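Local coordinates for protein cellulose 1,4-beta-cellobiosidase (Thermobifida fusca, PDB 4JJJ) that probably hydrolyses cellulose to cellobiose, as the family 48 glycoside hydrolase part of a longer cellulase that also has a carbohydrate-binding module, at residues 370-374 against 418-422; 503-507 against 625-629. The protein carries 1 engineered substitution. The contacts are given in a common frame with arbitrary orientation. Where two conformers were deposited one is given. Numbering follows the deposited sequence.

Contact 1 (370-374 against 418-422); sequences EGGIA and QVWNM
A loop is held here against an inner helix of the (alpha/alpha)6 barrel of this family 48 glycoside hydrolase. Residues 370-374 form a loop without regular structure between helix 348-365 and strand 376-378. Residues 418-422 lie near the start of helix 416-432. On this helix Trp420 belongs to the glycan pocket, and the side chain of Asn421 is about 7 Å from that of Asn224, the engineered residue at the predicted nucleophile position. The nearest CA atoms are those of Ile373 and Gln418, 6.6 Å apart.

Two hydrogen bonds join the segments, both made by the amide of Gln418 to the backbone of Ile373. Ile373 N donates to Gln418 OE1 at 2.9 Å, almost in line (177°). Gln418 NE2 donates to Ile373 O, also at 2.9 Å. With chi1 and chi2 both m, the Gln418 amide meets both N and O of Ile373, pairing as a neighbouring backbone would. Trp444 also donates to its OE1, and Asn412 to Ile373 O.

The loop takes a glycine-dependent path. Gly371 has phi/psi of 131/-24, where a CB would strike the preceding carbonyl. Gly372 is in the polyproline II region (-63/154), its CA 3.5 Å from Gln418 OE1.

Apolar packing completes the buried contact. The Ile373 side chain (chi1 m, chi2 m) points toward the helix. Met422, with chi1 t and chi2 p, meets it: Met422 CE lies 3.6 Å from Ile373 CG1.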
ATOM      1  N   GLU A 370       5.389  19.505  15.976  1.00  6.39           N
ATOM      2  CA  GLU A 370       4.015  19.410  16.438  1.00  6.96           C
ATOM      3  C   GLU A 370       3.671  17.996  16.866  1.00  6.88           C
ATOM      4  O   GLU A 370       2.813  17.817  17.732  1.00  8.30           O
ATOM      5  CB  GLU A 370       3.066  19.907  15.346  1.00  7.41           C
ATOM      6  CG  GLU A 370       2.943  21.399  15.282  1.00  7.39           C
ATOM      7  CD  GLU A 370       4.034  22.031  14.453  1.00  6.98           C
ATOM      8  OE1 GLU A 370       4.649  21.330  13.612  1.00  6.82           O
ATOM      9  OE2 GLU A 370       4.360  23.259  14.727  1.00  8.85           O
ATOM     10  N   GLY A 371       4.262  16.975  16.241  1.00  6.39           N
ATOM     11  CA  GLY A 371       4.099  15.561  16.630  1.00  6.47           C
ATOM     12  C   GLY A 371       3.768  14.601  15.518  1.00  6.45           C
ATOM     13  O   GLY A 371       4.040  13.436  15.614  1.00  6.15           O
ATOM     14  N   GLY A 372       3.180  15.102  14.428  1.00  5.90           N
ATOM     15  CA  GLY A 372       2.965  14.279  13.256  1.00  6.39           C
ATOM     16  C   GLY A 372       4.261  13.792  12.648  1.00  5.69           C
ATOM     17  O   GLY A 372       5.308  14.434  12.749  1.00  6.15           O
ATOM     18  N   ILE A 373       4.209  12.676  11.962  1.00  5.41           N
ATOM     19  CA  ILE A 373       5.344  11.969  11.346  1.00  5.31           C
ATOM     20  C   ILE A 373       5.538  12.343   9.891  1.00  5.05           C
ATOM     21  O   ILE A 373       4.655  12.102   9.034  1.00  5.50           O
ATOM     22  CB  ILE A 373       5.278  10.467  11.533  1.00  5.27           C
ATOM     23  CG1 ILE A 373       4.829  10.071  12.981  1.00  5.47           C
ATOM     24  CG2 ILE A 373       6.565   9.788  11.105  1.00  5.62           C
ATOM     25  CD1 ILE A 373       5.703  10.529  14.128  1.00  6.04           C
ATOM     26  N   ALA A 374       6.666  12.968   9.622  1.00  4.76           N
ATOM     27  CA  ALA A 374       6.961  13.463   8.241  1.00  5.00           C
ATOM     28  C   ALA A 374       7.262  12.339   7.286  1.00  5.11           C
ATOM     29  O   ALA A 374       7.295  11.139   7.656  1.00  5.16           O
ATOM     30  CB  ALA A 374       8.091  14.437   8.283  1.00  4.63           C
ATOM     31  N   GLN A 418      -0.759   8.568   8.929  1.00  4.09           N
ATOM     32  CA  GLN A 418      -0.378   8.807  10.341  1.00  4.23           C
ATOM     33  C   GLN A 418      -0.919   7.701  11.220  1.00  3.97           C
ATOM     34  O   GLN A 418      -0.179   7.071  11.990  1.00  4.19           O
ATOM     35  CB  GLN A 418      -0.916  10.088  10.920  1.00  4.65           C
ATOM     36  CG  GLN A 418      -0.410  11.385  10.290  1.00  4.63           C
ATOM     37  CD  GLN A 418       1.031  11.570  10.486  1.00  4.91           C
ATOM     38  OE1 GLN A 418       1.558  11.542  11.666  1.00  5.56           O
ATOM     39  NE2 GLN A 418       1.772  11.750   9.387  1.00  4.50           N
ATOM     40  N   VAL A 419      -2.227   7.388  11.060  1.00  4.03           N
ATOM     41  CA  VAL A 419      -2.897   6.353  11.886  1.00  4.56           C
ATOM     42  C   VAL A 419      -2.543   4.975  11.450  1.00  4.38           C
ATOM     43  O   VAL A 419      -2.469   4.060  12.308  1.00  4.93           O
ATOM     44  CB  VAL A 419      -4.380   6.647  12.034  1.00  4.74           C
ATOM     45  CG1 VAL A 419      -4.618   7.869  12.905  1.00  5.49           C
ATOM     46  CG2 VAL A 419      -5.102   6.806  10.717  1.00  4.97           C
ATOM     47  N   TRP A 420      -2.356   4.717  10.194  1.00  4.41           N
ATOM     48  CA  TRP A 420      -1.960   3.361   9.782  1.00  4.40           C
ATOM     49  C   TRP A 420      -0.602   2.984  10.428  1.00  4.88           C
ATOM     50  O   TRP A 420      -0.428   1.870  11.000  1.00  4.40           O
ATOM     51  CB  TRP A 420      -1.940   3.210   8.316  1.00  4.45           C
ATOM     52  CG  TRP A 420      -3.236   3.005   7.665  1.00  4.58           C
ATOM     53  CD1 TRP A 420      -4.421   2.745   8.241  1.00  4.71           C
ATOM     54  CD2 TRP A 420      -3.448   2.879   6.242  1.00  5.11           C
ATOM     55  NE1 TRP A 420      -5.364   2.543   7.284  1.00  4.80           N
ATOM     56  CE2 TRP A 420      -4.795   2.578   6.047  1.00  4.61           C
ATOM     57  CE3 TRP A 420      -2.594   2.984   5.141  1.00  4.94           C
ATOM     58  CZ2 TRP A 420      -5.332   2.355   4.797  1.00  5.16           C
ATOM     59  CZ3 TRP A 420      -3.123   2.762   3.862  1.00  5.12           C
ATOM     60  CH2 TRP A 420      -4.466   2.448   3.704  1.00  5.16           C
ATOM     61  N   ASN A 421       0.368   3.923  10.375  1.00  4.67           N
ATOM     62  CA  ASN A 421       1.653   3.682  11.040  1.00  5.29           C
ATOM     63  C   ASN A 421       1.520   3.662  12.550  1.00  5.05           C
ATOM     64  O   ASN A 421       1.932   2.690  13.233  1.00  5.02           O
ATOM     65  CB  ASN A 421       2.660   4.707  10.596  1.00  5.96           C
ATOM     66  CG  ASN A 421       3.825   4.781  11.533  1.00  7.57           C
ATOM     67  OD1 ASN A 421       4.385   3.791  11.842  1.00  8.64           O
ATOM     68  ND2 ASN A 421       4.324   6.006  11.755  1.00  9.72           N
ATOM     69  N   MET A 422       0.859   4.656  13.082  0.70  5.25           N
ATOM     70  CA  MET A 422       0.806   4.849  14.512  0.70  5.42           C
ATOM     71  C   MET A 422       0.107   3.723  15.201  0.70  5.40           C
ATOM     72  O   MET A 422       0.502   3.356  16.290  0.70  4.70           O
ATOM     73  CB  MET A 422       0.249   6.196  14.993  0.70  5.81           C
ATOM     74  CG  MET A 422       0.774   6.647  16.352  0.70  6.37           C
ATOM     75  SD  MET A 422       2.564   6.724  16.559  0.70  6.13           S
ATOM     76  CE  MET A 422       3.062   7.819  15.231  0.70  6.75           C
TER

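Contact 2 (503-507 against 625-629); sequences AALAK and EIATA
This is a buried helix-helix contact inside the (alpha/alpha)6 barrel, between helices 499-516 and 620-637. The axes of segments 503-507 and 625-629 run roughly parallel, 26° between their N-to-C directions, and approach to 8.7 Å. Such close packing rests on small residues. Ala503 CA and Ile626 CA are 5.0 Å apart, and Lys507 CA and Ala629 CA 5.6 Å. Ala503 CB touches Ile626 CG1 at 3.9 Å and Ala629 CB at 4.0 Å.

One turn on, Lys507 (chi1 m, chi2 t, chi3 m, chi4 t) passes Ala629, with Lys507 CG 3.6 Å from Ala629 CA. Its NZ forms a salt bridge with Glu625 OE1 at 2.8 Å and donates to Thr628 OG1 at 2.8 Å. Thr628 (chi1 p) in turn gives its OG1 proton to Glu625 O, 2.8 Å away within the helix. Glu625 OE2 is hydrogen-bonded to Tyr55 OH and Trp420 NE1.

Glu423 of helix 416-432 forms a second salt bridge with Lys507. Trp58 of helix 50-67 packs on Lys507 and Glu625, while Leu529 of helix 519-533 packs against Ala629.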
ATOM      1  N   ALA A 503     -11.581   4.780  12.394  1.00  5.52           N
ATOM      2  CA  ALA A 503     -11.390   3.507  13.101  1.00  5.27           C
ATOM      3  C   ALA A 503      -9.927   3.278  13.462  1.00  5.54           C
ATOM      4  O   ALA A 503      -9.641   2.828  14.560  1.00  5.56           O
ATOM      5  CB  ALA A 503     -11.980   2.428  12.254  1.00  5.88           C
ATOM      6  N   ALA A 504      -9.000   3.626  12.553  1.00  5.49           N
ATOM      7  CA  ALA A 504      -7.601   3.457  12.845  1.00  5.83           C
ATOM      8  C   ALA A 504      -7.179   4.425  13.947  1.00  5.89           C
ATOM      9  O   ALA A 504      -6.335   4.087  14.801  1.00  5.38           O
ATOM     10  CB  ALA A 504      -6.785   3.685  11.561  1.00  6.53           C
ATOM     11  N   LEU A 505      -7.710   5.638  13.968  1.00  5.28           N
ATOM     12  CA  LEU A 505      -7.404   6.594  15.018  1.00  5.22           C
ATOM     13  C   LEU A 505      -7.927   6.053  16.369  1.00  5.53           C
ATOM     14  O   LEU A 505      -7.204   6.056  17.361  1.00  6.48           O
ATOM     15  CB  LEU A 505      -8.005   7.953  14.673  1.00  5.80           C
ATOM     16  CG  LEU A 505      -7.822   9.036  15.740  1.00  5.97           C
ATOM     17  CD1 LEU A 505      -6.349   9.219  16.060  1.00  6.35           C
ATOM     18  CD2 LEU A 505      -8.515  10.303  15.260  1.00  6.85           C
ATOM     19  N   ALA A 506      -9.141   5.551  16.389  1.00  5.21           N
ATOM     20  CA  ALA A 506      -9.724   4.996  17.588  1.00  5.55           C
ATOM     21  C   ALA A 506      -8.827   3.857  18.100  1.00  5.41           C
ATOM     22  O   ALA A 506      -8.556   3.783  19.332  1.00  5.87           O
ATOM     23  CB  ALA A 506     -11.077   4.473  17.357  1.00  5.78           C
ATOM     24  N   LYS A 507      -8.357   2.952  17.213  1.00  5.03           N
ATOM     25  CA  LYS A 507      -7.500   1.865  17.669  1.00  5.35           C
ATOM     26  C   LYS A 507      -6.192   2.366  18.236  1.00  5.74           C
ATOM     27  O   LYS A 507      -5.688   1.862  19.258  1.00  5.70           O
ATOM     28  CB  LYS A 507      -7.316   0.870  16.584  1.00  5.05           C
ATOM     29  CG  LYS A 507      -8.529  -0.027  16.327  1.00  5.39           C
ATOM     30  CD  LYS A 507      -8.263  -1.071  15.310  1.00  6.00           C
ATOM     31  CE  LYS A 507      -8.231  -0.529  13.874  1.00  6.43           C
ATOM     32  NZ  LYS A 507      -7.447  -1.440  12.944  1.00  7.93           N
ATOM     33  N   GLU A 625     -11.668  -2.009   8.926  1.00  5.24           N
ATOM     34  CA  GLU A 625     -11.000  -1.191   9.934  1.00  5.53           C
ATOM     35  C   GLU A 625     -11.956  -0.951  11.076  1.00  5.39           C
ATOM     36  O   GLU A 625     -11.672  -1.139  12.256  1.00  5.05           O
ATOM     37  CB  GLU A 625     -10.495   0.138   9.309  1.00  6.58           C
ATOM     38  CG  GLU A 625      -9.468   0.796  10.155  1.00  7.94           C
ATOM     39  CD  GLU A 625      -8.058   0.451   9.732  1.00  7.67           C
ATOM     40  OE1 GLU A 625      -7.360  -0.236  10.459  1.00  9.04           O
ATOM     41  OE2 GLU A 625      -7.600   0.809   8.617  1.00  7.35           O
ATOM     42  N   ILE A 626     -13.206  -0.601  10.716  1.00  5.20           N
ATOM     43  CA  ILE A 626     -14.250  -0.394  11.707  1.00  5.12           C
ATOM     44  C   ILE A 626     -14.515  -1.682  12.559  1.00  5.81           C
ATOM     45  O   ILE A 626     -14.622  -1.607  13.789  1.00  6.38           O
ATOM     46  CB  ILE A 626     -15.569   0.141  11.070  1.00  5.58           C
ATOM     47  CG1 ILE A 626     -15.344   1.499  10.409  1.00  5.37           C
ATOM     48  CG2 ILE A 626     -16.642   0.216  12.106  1.00  5.70           C
ATOM     49  CD1 ILE A 626     -16.502   1.824   9.435  1.00  5.55           C
ATOM     50  N   ALA A 627     -14.793  -2.771  11.865  1.00  5.76           N
ATOM     51  CA  ALA A 627     -15.000  -4.048  12.557  1.00  5.51           C
ATOM     52  C   ALA A 627     -13.872  -4.299  13.538  1.00  5.50           C
ATOM     53  O   ALA A 627     -14.118  -4.711  14.637  1.00  5.10           O
ATOM     54  CB  ALA A 627     -15.082  -5.190  11.586  1.00  5.67           C
ATOM     55  N   THR A 628     -12.628  -4.135  13.103  1.00  5.40           N
ATOM     56  CA  THR A 628     -11.447  -4.414  13.976  1.00  5.23           C
ATOM     57  C   THR A 628     -11.423  -3.426  15.149  1.00  5.60           C
ATOM     58  O   THR A 628     -10.954  -3.832  16.227  1.00  6.56           O
ATOM     59  CB  THR A 628     -10.140  -4.431  13.226  1.00  5.36           C
ATOM     60  OG1 THR A 628      -9.717  -3.083  12.815  1.00  5.69           O
ATOM     61  CG2 THR A 628     -10.208  -5.420  12.102  1.00  6.44           C
ATOM     62  N   ALA A 629     -11.906  -2.212  15.015  1.00  5.98           N
ATOM     63  CA  ALA A 629     -11.910  -1.235  16.104  1.00  5.64           C
ATOM     64  C   ALA A 629     -12.898  -1.696  17.191  1.00  6.88           C
ATOM     65  O   ALA A 629     -12.624  -1.614  18.360  1.00  7.57           O
ATOM     66  CB  ALA A 629     -12.242   0.189  15.585  1.00  6.42           C
TER

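Overall arrangement
Both contacts lie in the (alpha/alpha)6 barrel of the family 48 catalytic domain, with centres 16 Å apart. They come in series along the chain: contact 1 closes at 422, before contact 2 opens at 503. Helices 416-432, 499-516 and 620-637 meet where the contacts touch. Val419 CG2 packs on Ala504 CB at 3.6 Å, and Val419 CG1 on Leu505 CA at 3.7 Å. A probable hydrogen bond of 3.1 Å links Trp420 NE1 to Glu625 OE2. Trp420 also touches a bound glucose unit, so the buried polar group of contact 2 is joined through this residue to the wall of the glycan pocket.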